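Local coordinates for extracellular protein containing a SCP domain (Bacillus anthracis, PDB 4IFA), which is of unknown function but is probably secreted and carries a SCP (CAP-superfamily) domain behind a CAP-associated N-terminal domain, and is regarded as a vaccine candidate, at residues A[227-232]-A[238-243]; A[313-318]-A[334-339]; A[52-55]-A[60-63]. One frame throughout, in Å; residues are numbered along the deposited sequence.

Contact 1 (A[227-232]-A[238-243])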
ATOM      1  N   LEU A 227       6.164   4.449   0.140  1.00 18.44           N
ATOM      2  CA  LEU A 227       5.832   3.645   1.299  1.00 17.12           C
ATOM      3  C   LEU A 227       7.031   2.787   1.703  1.00 16.97           C
ATOM      4  O   LEU A 227       7.155   2.425   2.862  1.00 17.64           O
ATOM      5  CB  LEU A 227       4.561   2.828   1.002  1.00 17.16           C
ATOM      6  CG  LEU A 227       3.302   3.648   0.780  1.00 18.03           C
ATOM      7  CD1 LEU A 227       2.175   2.721   0.251  1.00 19.89           C
ATOM      8  CD2 LEU A 227       2.910   4.299   2.108  1.00 21.94           C
ATOM      9  N   THR A 228       7.913   2.470   0.750  1.00 16.10           N
ATOM     10  CA  THR A 228       9.172   1.759   1.091  1.00 16.11           C
ATOM     11  C   THR A 228      10.032   2.725   1.922  1.00 16.88           C
ATOM     12  O   THR A 228      10.660   2.281   2.872  1.00 17.36           O
ATOM     13  CB  THR A 228       9.933   1.271  -0.161  1.00 16.81           C
ATOM     14  OG1 THR A 228       9.138   0.238  -0.781  1.00 18.06           O
ATOM     15  CG2 THR A 228      11.260   0.632   0.198  1.00 17.25           C
ATOM     16  N   ASN A 229      10.079   4.002   1.569  1.00 17.50           N
ATOM     17  CA  ASN A 229      10.854   4.963   2.338  1.00 17.99           C
ATOM     18  C   ASN A 229      10.258   5.175   3.746  1.00 19.58           C
ATOM     19  O   ASN A 229      11.000   5.426   4.688  1.00 18.81           O
ATOM     20  CB  ASN A 229      11.112   6.250   1.593  1.00 19.46           C
ATOM     21  CG  ASN A 229      12.247   6.118   0.611  1.00 18.71           C
ATOM     22  OD1 ASN A 229      13.182   5.364   0.873  1.00 19.72           O
ATOM     23  ND2 ASN A 229      12.196   6.849  -0.499  1.00 22.43           N
ATOM     24  N   ILE A 230       8.942   5.039   3.903  1.00 18.07           N
ATOM     25  CA  ILE A 230       8.329   5.060   5.241  1.00 17.78           C
ATOM     26  C   ILE A 230       8.842   3.879   6.075  1.00 18.17           C
ATOM     27  O   ILE A 230       9.175   4.033   7.248  1.00 19.38           O
ATOM     28  CB  ILE A 230       6.803   5.111   5.138  1.00 19.29           C
ATOM     29  CG1 ILE A 230       6.426   6.509   4.650  1.00 23.17           C
ATOM     30  CG2 ILE A 230       6.132   4.745   6.468  1.00 20.52           C
ATOM     31  CD1 ILE A 230       4.984   6.744   4.475  1.00 26.74           C
ATOM     32  N   ILE A 231       8.926   2.699   5.456  1.00 16.96           N
ATOM     33  CA  ILE A 231       9.511   1.568   6.122  1.00 18.46           C
ATOM     34  C   ILE A 231      10.970   1.862   6.493  1.00 18.90           C
ATOM     35  O   ILE A 231      11.403   1.561   7.640  1.00 20.41           O
ATOM     36  CB  ILE A 231       9.419   0.311   5.207  1.00 17.51           C
ATOM     37  CG1 ILE A 231       7.985  -0.159   5.088  1.00 18.63           C
ATOM     38  CG2 ILE A 231      10.275  -0.822   5.786  1.00 19.40           C
ATOM     39  CD1 ILE A 231       7.714  -1.155   3.962  1.00 18.55           C
ATOM     40  N   ARG A 232      11.749   2.387   5.558  1.00 19.24           N
ATOM     41  CA  ARG A 232      13.183   2.698   5.828  1.00 19.90           C
ATOM     42  C   ARG A 232      13.275   3.637   7.048  1.00 20.40           C
ATOM     43  O   ARG A 232      14.047   3.399   7.992  1.00 21.12           O
ATOM     44  CB  ARG A 232      13.914   3.333   4.650  1.00 20.53           C
ATOM     45  CG  ARG A 232      13.918   2.635   3.294  1.00 23.92           C
ATOM     46  CD  ARG A 232      14.877   1.565   3.164  1.00 23.37           C
ATOM     47  NE  ARG A 232      16.269   2.012   3.127  1.00 20.90           N
ATOM     48  CZ  ARG A 232      17.292   1.197   2.887  1.00 22.94           C
ATOM     49  NH1 ARG A 232      17.073  -0.076   2.651  1.00 22.72           N
ATOM     50  NH2 ARG A 232      18.533   1.686   2.879  1.00 22.47           N
ATOM     51  N   PRO A 238      18.772   4.866   5.945  1.00 25.85           N
ATOM     52  CA  PRO A 238      18.728   5.960   5.012  1.00 26.21           C
ATOM     53  C   PRO A 238      17.679   5.705   3.944  1.00 24.00           C
ATOM     54  O   PRO A 238      17.420   4.565   3.567  1.00 23.02           O
ATOM     55  CB  PRO A 238      20.115   5.946   4.373  1.00 27.27           C
ATOM     56  CG  PRO A 238      20.961   5.184   5.299  1.00 31.64           C
ATOM     57  CD  PRO A 238      20.073   4.196   5.967  1.00 28.21           C
ATOM     58  N   LEU A 239      17.099   6.778   3.432  1.00 23.72           N
ATOM     59  CA  LEU A 239      16.094   6.665   2.415  1.00 23.80           C
ATOM     60  C   LEU A 239      16.735   6.292   1.084  1.00 22.92           C
ATOM     61  O   LEU A 239      17.947   6.502   0.851  1.00 25.38           O
ATOM     62  CB  LEU A 239      15.334   7.972   2.261  1.00 24.62           C
ATOM     63  CG  LEU A 239      14.635   8.508   3.529  1.00 28.65           C
ATOM     64  CD1 LEU A 239      13.663   9.616   3.128  1.00 32.72           C
ATOM     65  CD2 LEU A 239      13.904   7.391   4.302  1.00 30.39           C
ATOM     66  N   LEU A 240      15.933   5.681   0.236  1.00 20.59           N
ATOM     67  CA  LEU A 240      16.364   5.289  -1.092  1.00 21.11           C
ATOM     68  C   LEU A 240      15.961   6.361  -2.105  1.00 22.29           C
ATOM     69  O   LEU A 240      14.884   6.996  -2.015  1.00 23.39           O
ATOM     70  CB  LEU A 240      15.704   3.959  -1.480  1.00 20.64           C
ATOM     71  CG  LEU A 240      15.997   2.764  -0.585  1.00 20.22           C
ATOM     72  CD1 LEU A 240      15.061   1.589  -0.853  1.00 23.73           C
ATOM     73  CD2 LEU A 240      17.454   2.334  -0.676  1.00 24.96           C
ATOM     74  N   ALA A 241      16.856   6.612  -3.048  1.00 22.26           N
ATOM     75  CA  ALA A 241      16.627   7.546  -4.155  1.00 22.70           C
ATOM     76  C   ALA A 241      16.006   6.839  -5.321  1.00 24.01           C
ATOM     77  O   ALA A 241      16.405   5.758  -5.655  1.00 23.54           O
ATOM     78  CB  ALA A 241      17.970   8.175  -4.615  1.00 23.17           C
ATOM     79  N   TRP A 242      15.030   7.470  -5.978  1.00 21.58           N
ATOM     80  CA  TRP A 242      14.400   6.921  -7.160  1.00 23.55           C
ATOM     81  C   TRP A 242      15.380   6.861  -8.303  1.00 23.05           C
ATOM     82  O   TRP A 242      16.132   7.834  -8.552  1.00 26.25           O
ATOM     83  CB  TRP A 242      13.230   7.830  -7.592  1.00 22.94           C
ATOM     84  CG  TRP A 242      12.505   7.395  -8.849  1.00 24.31           C
ATOM     85  CD1 TRP A 242      12.658   7.929 -10.104  1.00 25.52           C
ATOM     86  CD2 TRP A 242      11.579   6.302  -8.995  1.00 22.71           C
ATOM     87  NE1 TRP A 242      11.854   7.271 -11.003  1.00 25.78           N
ATOM     88  CE2 TRP A 242      11.170   6.280 -10.354  1.00 22.99           C
ATOM     89  CE3 TRP A 242      11.015   5.376  -8.116  1.00 20.63           C
ATOM     90  CZ2 TRP A 242      10.250   5.350 -10.837  1.00 24.22           C
ATOM     91  CZ3 TRP A 242      10.077   4.491  -8.581  1.00 22.61           C
ATOM     92  CH2 TRP A 242       9.724   4.454  -9.929  1.00 22.94           C
ATOM     93  N   ASP A 243      15.386   5.723  -9.005  1.00 23.96           N
ATOM     94  CA  ASP A 243      16.227   5.615 -10.187  1.00 25.27           C
ATOM     95  C   ASP A 243      15.362   5.213 -11.372  1.00 25.14           C
ATOM     96  O   ASP A 243      14.855   4.077 -11.453  1.00 24.26           O
ATOM     97  CB  ASP A 243      17.362   4.619 -10.011  1.00 25.98           C
ATOM     98  CG  ASP A 243      18.361   4.721 -11.145  1.00 28.88           C
ATOM     99  OD1 ASP A 243      19.094   5.760 -11.236  1.00 33.47           O
ATOM    100  OD2 ASP A 243      18.398   3.832 -12.009  1.00 29.45           O
TER
HETATM  101  O   HOH W   1      19.995   4.377   1.475  1.00 39.61           O

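Contact 2 (A[313-318]-A[334-339])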
ATOM      1  N   LYS A 313      14.403  -8.624   3.859  1.00 21.04           N
ATOM      2  CA  LYS A 313      15.850  -8.418   3.836  1.00 23.20           C
ATOM      3  C   LYS A 313      16.224  -7.326   2.823  1.00 22.36           C
ATOM      4  O   LYS A 313      17.079  -6.496   3.126  1.00 23.20           O
ATOM      5  CB  LYS A 313      16.629  -9.735   3.592  1.00 25.16           C
ATOM      6  CG  LYS A 313      16.567 -10.683   4.779  1.00 32.40           C
ATOM      7  CD  LYS A 313      17.454 -11.909   4.708  1.00 39.17           C
ATOM      8  CE  LYS A 313      17.094 -12.852   5.891  1.00 43.00           C
ATOM      9  NZ  LYS A 313      17.040 -12.184   7.236  1.00 44.68           N
ATOM     10  N   ASN A 314      15.593  -7.307   1.632  1.00 20.67           N
ATOM     11  CA  ASN A 314      15.922  -6.275   0.659  1.00 20.71           C
ATOM     12  C   ASN A 314      15.417  -4.907   1.110  1.00 20.18           C
ATOM     13  O   ASN A 314      16.148  -3.913   1.048  1.00 21.56           O
ATOM     14  CB  ASN A 314      15.369  -6.597  -0.727  1.00 20.29           C
ATOM     15  CG  ASN A 314      16.075  -7.731  -1.400  1.00 22.36           C
ATOM     16  OD1 ASN A 314      17.312  -7.866  -1.304  1.00 23.22           O
ATOM     17  ND2 ASN A 314      15.311  -8.545  -2.107  1.00 21.60           N
ATOM     18  N   LEU A 315      14.190  -4.867   1.643  1.00 19.60           N
ATOM     19  CA  LEU A 315      13.650  -3.610   2.160  1.00 19.88           C
ATOM     20  C   LEU A 315      14.537  -2.959   3.186  1.00 20.43           C
ATOM     21  O   LEU A 315      14.688  -1.748   3.226  1.00 20.79           O
ATOM     22  CB  LEU A 315      12.282  -3.842   2.805  1.00 18.93           C
ATOM     23  CG  LEU A 315      11.159  -4.213   1.850  1.00 18.37           C
ATOM     24  CD1 LEU A 315       9.923  -4.666   2.658  1.00 19.75           C
ATOM     25  CD2 LEU A 315      10.733  -3.096   0.895  1.00 20.43           C
ATOM     26  N   LEU A 316      15.153  -3.780   4.031  1.00 18.85           N
ATOM     27  CA  LEU A 316      15.895  -3.283   5.194  1.00 21.74           C
ATOM     28  C   LEU A 316      17.410  -3.277   5.023  1.00 22.15           C
ATOM     29  O   LEU A 316      18.144  -3.050   5.976  1.00 23.84           O
ATOM     30  CB  LEU A 316      15.511  -4.079   6.463  1.00 22.48           C
ATOM     31  CG  LEU A 316      14.032  -4.075   6.841  1.00 22.06           C
ATOM     32  CD1 LEU A 316      13.801  -4.811   8.151  1.00 22.99           C
ATOM     33  CD2 LEU A 316      13.470  -2.669   6.881  1.00 21.91           C
ATOM     34  N   ASN A 317      17.884  -3.479   3.795  1.00 21.64           N
ATOM     35  CA  ASN A 317      19.322  -3.529   3.571  1.00 22.40           C
ATOM     36  C   ASN A 317      19.912  -2.144   3.493  1.00 22.83           C
ATOM     37  O   ASN A 317      19.631  -1.398   2.566  1.00 23.32           O
ATOM     38  CB  ASN A 317      19.629  -4.326   2.298  1.00 23.13           C
ATOM     39  CG  ASN A 317      21.114  -4.631   2.141  1.00 24.22           C
ATOM     40  OD1 ASN A 317      21.978  -4.063   2.824  1.00 24.38           O
ATOM     41  ND2 ASN A 317      21.417  -5.567   1.245  1.00 25.84           N
ATOM     42  N   GLU A 318      20.733  -1.783   4.470  1.00 25.09           N
ATOM     43  CA  GLU A 318      21.352  -0.465   4.484  1.00 26.54           C
ATOM     44  C   GLU A 318      22.335  -0.260   3.305  1.00 28.41           C
ATOM     45  O   GLU A 318      22.671   0.890   2.950  1.00 29.08           O
ATOM     46  CB  GLU A 318      22.071  -0.227   5.830  1.00 30.98           C
ATOM     47  CG  GLU A 318      22.615   1.205   6.001  1.00 36.19           C
ATOM     48  CD  GLU A 318      22.893   1.577   7.452  1.00 48.19           C
ATOM     49  OE1 GLU A 318      23.357   0.691   8.215  1.00 54.59           O
ATOM     50  OE2 GLU A 318      22.659   2.759   7.827  1.00 50.86           O
ATOM     51  N   GLN A 334      10.246  -4.565  -7.470  1.00 17.16           N
ATOM     52  CA  GLN A 334      11.216  -3.616  -6.921  1.00 17.70           C
ATOM     53  C   GLN A 334      12.593  -4.066  -7.348  1.00 17.56           C
ATOM     54  O   GLN A 334      12.960  -5.233  -7.121  1.00 18.44           O
ATOM     55  CB  GLN A 334      11.203  -3.616  -5.392  1.00 18.74           C
ATOM     56  CG  GLN A 334       9.990  -3.001  -4.742  1.00 18.07           C
ATOM     57  CD  GLN A 334      10.017  -3.116  -3.225  1.00 17.99           C
ATOM     58  OE1 GLN A 334      10.337  -4.172  -2.670  1.00 18.10           O
ATOM     59  NE2 GLN A 334       9.698  -2.010  -2.526  1.00 17.99           N
ATOM     60  N   ASN A 335      13.386  -3.135  -7.887  1.00 18.30           N
ATOM     61  CA  ASN A 335      14.802  -3.369  -8.138  1.00 17.90           C
ATOM     62  C   ASN A 335      15.581  -2.339  -7.314  1.00 18.45           C
ATOM     63  O   ASN A 335      15.491  -1.123  -7.510  1.00 19.37           O
ATOM     64  CB  ASN A 335      15.176  -3.344  -9.622  1.00 19.12           C
ATOM     65  CG  ASN A 335      14.750  -4.593 -10.378  1.00 20.23           C
ATOM     66  OD1 ASN A 335      14.241  -5.604  -9.796  1.00 22.30           O
ATOM     67  ND2 ASN A 335      14.937  -4.545 -11.685  1.00 19.29           N
ATOM     68  N   PHE A 336      16.346  -2.853  -6.353  1.00 18.88           N
ATOM     69  CA  PHE A 336      17.158  -2.064  -5.446  1.00 19.35           C
ATOM     70  C   PHE A 336      18.576  -2.049  -5.991  1.00 19.66           C
ATOM     71  O   PHE A 336      19.068  -3.067  -6.490  1.00 20.48           O
ATOM     72  CB  PHE A 336      17.212  -2.731  -4.048  1.00 18.95           C
ATOM     73  CG  PHE A 336      15.897  -2.848  -3.332  1.00 18.24           C
ATOM     74  CD1 PHE A 336      15.531  -1.884  -2.411  1.00 19.72           C
ATOM     75  CD2 PHE A 336      15.055  -3.926  -3.554  1.00 18.35           C
ATOM     76  CE1 PHE A 336      14.337  -1.980  -1.733  1.00 20.53           C
ATOM     77  CE2 PHE A 336      13.838  -4.020  -2.903  1.00 18.76           C
ATOM     78  CZ  PHE A 336      13.493  -3.040  -1.985  1.00 19.91           C
ATOM     79  N   ILE A 337      19.254  -0.909  -5.878  1.00 20.60           N
ATOM     80  CA  ILE A 337      20.654  -0.803  -6.285  1.00 22.37           C
ATOM     81  C   ILE A 337      21.477  -0.010  -5.294  1.00 23.07           C
ATOM     82  O   ILE A 337      20.965   0.724  -4.443  1.00 21.97           O
ATOM     83  CB  ILE A 337      20.850  -0.163  -7.681  1.00 24.72           C
ATOM     84  CG1 ILE A 337      20.245   1.251  -7.727  1.00 25.56           C
ATOM     85  CG2 ILE A 337      20.174  -1.054  -8.785  1.00 25.15           C
ATOM     86  CD1 ILE A 337      20.663   2.028  -8.996  1.00 31.36           C
ATOM     87  N   ARG A 338      22.778  -0.256  -5.368  1.00 22.65           N
ATOM     88  CA  ARG A 338      23.777   0.519  -4.670  1.00 24.06           C
ATOM     89  C   ARG A 338      24.658   1.141  -5.728  1.00 26.76           C
ATOM     90  O   ARG A 338      25.194   0.436  -6.596  1.00 27.95           O
ATOM     91  CB  ARG A 338      24.679  -0.325  -3.745  1.00 25.23           C
ATOM     92  CG  ARG A 338      25.755   0.511  -3.060  1.00 25.56           C
ATOM     93  CD  ARG A 338      26.633  -0.347  -2.172  1.00 27.18           C
ATOM     94  NE  ARG A 338      27.692   0.412  -1.530  1.00 29.59           N
ATOM     95  CZ  ARG A 338      27.605   1.044  -0.365  1.00 28.69           C
ATOM     96  NH1 ARG A 338      26.454   1.058   0.312  1.00 28.31           N
ATOM     97  NH2 ARG A 338      28.664   1.683   0.109  1.00 33.61           N
ATOM     98  N   LYS A 339      24.829   2.442  -5.670  1.00 28.33           N
ATOM     99  CA  LYS A 339      25.826   3.071  -6.521  1.00 31.92           C
ATOM    100  C   LYS A 339      26.447   4.260  -5.803  1.00 33.89           C
ATOM    101  O   LYS A 339      26.057   4.586  -4.679  1.00 33.44           O
ATOM    102  CB  LYS A 339      25.279   3.407  -7.907  1.00 33.61           C
ATOM    103  CG  LYS A 339      24.089   4.332  -7.877  1.00 34.78           C
ATOM    104  CD  LYS A 339      23.625   4.656  -9.269  1.00 39.17           C
ATOM    105  CE  LYS A 339      22.461   5.626  -9.261  1.00 41.89           C
ATOM    106  NZ  LYS A 339      22.064   5.947 -10.665  1.00 45.96           N
ATOM    107  OXT LYS A 339      27.411   4.857  -6.322  1.00 36.86           O
TER

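Contact 3 (A[52-55]-A[60-63])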
ATOM      1  N   LEU A  52     -10.494   9.260   9.006  1.00 21.96           N
ATOM      2  CA  LEU A  52     -11.773   8.515   9.015  1.00 22.33           C
ATOM      3  C   LEU A  52     -12.981   9.439   8.877  1.00 24.33           C
ATOM      4  O   LEU A  52     -13.955   9.093   8.164  1.00 24.13           O
ATOM      5  CB  LEU A  52     -11.909   7.624  10.249  1.00 23.23           C
ATOM      6  CG  LEU A  52     -13.222   6.869  10.369  1.00 25.09           C
ATOM      7  CD1 LEU A  52     -13.503   5.994   9.143  1.00 26.29           C
ATOM      8  CD2 LEU A  52     -13.129   6.010  11.644  1.00 26.89           C
ATOM      9  N   ASN A  53     -12.944  10.602   9.542  1.00 24.21           N
ATOM     10  CA  ASN A  53     -14.032  11.601   9.455  1.00 25.93           C
ATOM     11  C   ASN A  53     -14.289  12.050   8.019  1.00 25.54           C
ATOM     12  O   ASN A  53     -15.391  12.509   7.706  1.00 26.70           O
ATOM     13  CB  ASN A  53     -13.724  12.900  10.260  1.00 26.29           C
ATOM     14  CG  ASN A  53     -13.729  12.749  11.785  1.00 30.28           C
ATOM     15  OD1 ASN A  53     -13.102  13.590  12.474  1.00 30.70           O
ATOM     16  ND2 ASN A  53     -14.446  11.758  12.329  1.00 31.69           N
HETATM   17  N   MSE A  54     -13.275  11.958   7.153  1.00 24.56           N
HETATM   18  CA  MSE A  54     -13.439  12.377   5.756  1.00 23.59           C
HETATM   19  C   MSE A  54     -14.201  11.345   4.904  1.00 25.46           C
HETATM   20  O   MSE A  54     -14.795  11.692   3.860  1.00 25.15           O
HETATM   21  CB  MSE A  54     -12.082  12.658   5.124  1.00 22.17           C
HETATM   22  CG  MSE A  54     -11.161  13.528   5.979  1.00 23.54           C
HETATM   23 SE   MSE A  54     -11.929  15.267   6.357  1.00 31.04          SE
HETATM   24  CE  MSE A  54     -11.847  15.635   4.688  1.00 27.55           C
ATOM     25  N   ILE A  55     -14.196  10.089   5.333  1.00 25.56           N
ATOM     26  CA  ILE A  55     -14.826   9.015   4.581  1.00 25.35           C
ATOM     27  C   ILE A  55     -16.325   9.262   4.536  1.00 26.98           C
ATOM     28  O   ILE A  55     -16.984   9.441   5.586  1.00 27.45           O
ATOM     29  CB  ILE A  55     -14.534   7.602   5.169  1.00 26.26           C
ATOM     30  CG1 ILE A  55     -13.038   7.305   5.292  1.00 25.88           C
ATOM     31  CG2 ILE A  55     -15.211   6.522   4.310  1.00 27.61           C
ATOM     32  CD1 ILE A  55     -12.311   7.163   3.977  1.00 25.16           C
ATOM     33  N   GLU A  60     -14.876  18.456  -1.973  1.00 30.88           N
ATOM     34  CA  GLU A  60     -14.711  19.834  -1.541  1.00 33.54           C
ATOM     35  C   GLU A  60     -14.305  19.945  -0.075  1.00 32.85           C
ATOM     36  O   GLU A  60     -13.484  20.803   0.282  1.00 33.78           O
ATOM     37  CB  GLU A  60     -16.014  20.602  -1.750  1.00 35.37           C
ATOM     38  CG  GLU A  60     -16.008  22.067  -1.244  1.00 39.57           C
ATOM     39  CD  GLU A  60     -17.336  22.813  -1.405  1.00 47.26           C
ATOM     40  OE1 GLU A  60     -18.170  22.457  -2.276  1.00 45.12           O
ATOM     41  OE2 GLU A  60     -17.518  23.788  -0.647  1.00 52.36           O
ATOM     42  N   ASN A  61     -14.898  19.091   0.770  1.00 32.75           N
ATOM     43  CA  ASN A  61     -14.567  19.009   2.206  1.00 31.65           C
ATOM     44  C   ASN A  61     -13.108  18.545   2.389  1.00 29.61           C
ATOM     45  O   ASN A  61     -12.363  19.130   3.172  1.00 28.97           O
ATOM     46  CB  ASN A  61     -15.572  18.078   2.914  1.00 30.65           C
ATOM     47  CG  ASN A  61     -15.348  17.972   4.412  1.00 32.38           C
ATOM     48  OD1 ASN A  61     -15.403  18.961   5.142  1.00 37.01           O
ATOM     49  ND2 ASN A  61     -15.075  16.747   4.870  1.00 29.52           N
ATOM     50  N   LEU A  62     -12.688  17.568   1.596  1.00 28.21           N
ATOM     51  CA  LEU A  62     -11.321  17.050   1.678  1.00 27.45           C
ATOM     52  C   LEU A  62     -10.365  18.162   1.269  1.00 29.03           C
ATOM     53  O   LEU A  62      -9.413  18.464   2.002  1.00 28.41           O
ATOM     54  CB  LEU A  62     -11.161  15.820   0.791  1.00 27.75           C
ATOM     55  CG  LEU A  62      -9.764  15.220   0.729  1.00 27.52           C
ATOM     56  CD1 LEU A  62      -9.240  14.786   2.138  1.00 26.66           C
ATOM     57  CD2 LEU A  62      -9.776  14.026  -0.193  1.00 28.14           C
ATOM     58  N   LEU A  63     -10.676  18.850   0.163  1.00 29.54           N
ATOM     59  CA  LEU A  63      -9.810  19.947  -0.300  1.00 31.15           C
ATOM     60  C   LEU A  63      -9.686  21.055   0.771  1.00 32.86           C
ATOM     61  O   LEU A  63      -8.608  21.583   1.009  1.00 31.75           O
ATOM     62  CB  LEU A  63     -10.339  20.503  -1.624  1.00 32.17           C
ATOM     63  CG  LEU A  63      -9.452  21.454  -2.403  1.00 35.23           C
ATOM     64  CD1 LEU A  63      -8.161  20.758  -2.747  1.00 35.32           C
ATOM     65  CD2 LEU A  63     -10.183  21.869  -3.639  1.00 36.45           C
TER
HETATM   66  O   HOH W   2     -14.551  14.529   2.906  1.00 28.55           O

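Contact 1 (A[227-232]-A[238-243])
N229 meets the backbone of L240 with both ends of its amide. OD1 accepts from L240 N at 2.8 Å in a nearly straight bond, the donor tilted 27° from the carbonyl plane, while ND2 donates a hydrogen bond to L240 O at 3.1 Å, in the carbonyl plane and on a lone pair. An asparagine suits the place because one flat group can satisfy the N-H and the C=O of the same residue.

One turn further along the helix, R232 grips P238 O side-on with two nitrogens: NE at 2.8 Å, almost along the C=O axis, and NH2 at 3.2 Å. The carbonyl oxygen lies in the guanidinium plane, and the bends at chi2 (-81°) and chi3 (-70°) fold the chain back to reach it. NH1 turns to L315 O and N317 O, a spread that suits a long arginine with several N-H groups.

Van der Waals contacts of the two leucines complete the interface. CD2 of L240, whose branched end suits a flat partner, sits over the centre of the guanidinium, 3.7 Å from R232 CZ, and its CD1 approaches T228 CG2. L239 CD2 rests 3.5 Å from N229 O.

Helix 210-234 thus receives the chain that leaves it by a short loop and enters edge strand 241-242, an alpha-to-beta connection within the alpha-beta-alpha sandwich of the CAP (SCP) fold.

Contact 2 (A[313-318]-A[334-339])
In the layered alpha/beta architecture of the SCP domain, the last turn of helix 309-315 packs on strand 331-338, an inner strand of the mixed sheet, and F336 and Q334 are the strand side chains that meet it. The CB of N314 comes to 3.7 Å from F336 CE2, and N314 O stands over one ring face, 3.8 Å above the plane and displaced toward the rim. L315 arrives from another direction: its CD2 lies at the ring edge, 4.0 Å from F336 CZ. A phenylalanine fits here because its flat ring can take the helix backbone on a face and a leucine methyl at its border.

This is helix-on-sheet packing in which the side chains of Q334 and F336, two apart on the strand, point to the same side and share L315. CD2 of L315 is 3.7 Å from both Q334 OE1 and Q334 NE2, the two side chains crossing at about a right angle. With CG anti to the carbonyl carbon (chi1 -71°) and the chain extended beyond it, Q334 is long enough for its amide to reach both L315 and N290.

The amides also have polar partners outside the two segments: Q334 OE1 accepts from N290 ND2, and N314 ND2 donates a hydrogen bond to N290 OD1, so one asparagine on strand 286-293 serves both segments. L302 of helix 298-306 touches both L315 and Q334.

Contact 3 (A[52-55]-A[60-63])
M54, a selenomethionine, lays its terminal methyl against N61 and L62 of the next helix. CE is 3.4 Å from N61 ND2 and equally near L62 CA, a carbon pair tighter than usual, and 3.7 Å from L62 CD1; SE follows at 3.8 Å from N61 ND2. Bends at chi2 (-60°) and chi3 (-65°) curl the chain so that its end lies against the helix backbone. An unbranched, flexible methionine chain suits this interface, its slim end fitting close to a CA; here selenium replaces the sulfur.

The polar link runs through water. Water 2 donates to M54 O at 3.0 Å and accepts from N61 ND2 at 3.0 Å, bridging the carbonyl of M54, in the weakly bonded helical turn 52-54, to the asparagine amide. N61, with CG anti to its backbone N (chi1 -178°), brings that amide toward 52-55, and its OD1 is hydrogen-bonded to K65 NZ, one turn on.

Two short consecutive helices, 51-54 and 59-66, are joined here by a tight connection. Both lie on the seven-stranded antiparallel sheet: M54 and L62 touch F94 of strand 92-97, and L62 also reaches W82, Y84, V96 and V101.

Along the chain contact 3 comes first, then contact 1, then contact 2, each closing before the next opens. Contacts 1 and 2 belong together in the SCP part: their centres are about 9 Å apart and both reach the four-stranded mixed sheet, with L240 of one touching F336 of the other. D243 of contact 1 also forms a salt bridge with the chain-terminal K339 of contact 2. Contact 3 sits on the seven-stranded sheet of the N-terminal part, its centre about 28 Å from that of contact 1 and about 36 Å from that of contact 2. The three thus sample two sheets of one chain, and the helix of contact 1 also touches N-terminal loops through L227 and I230.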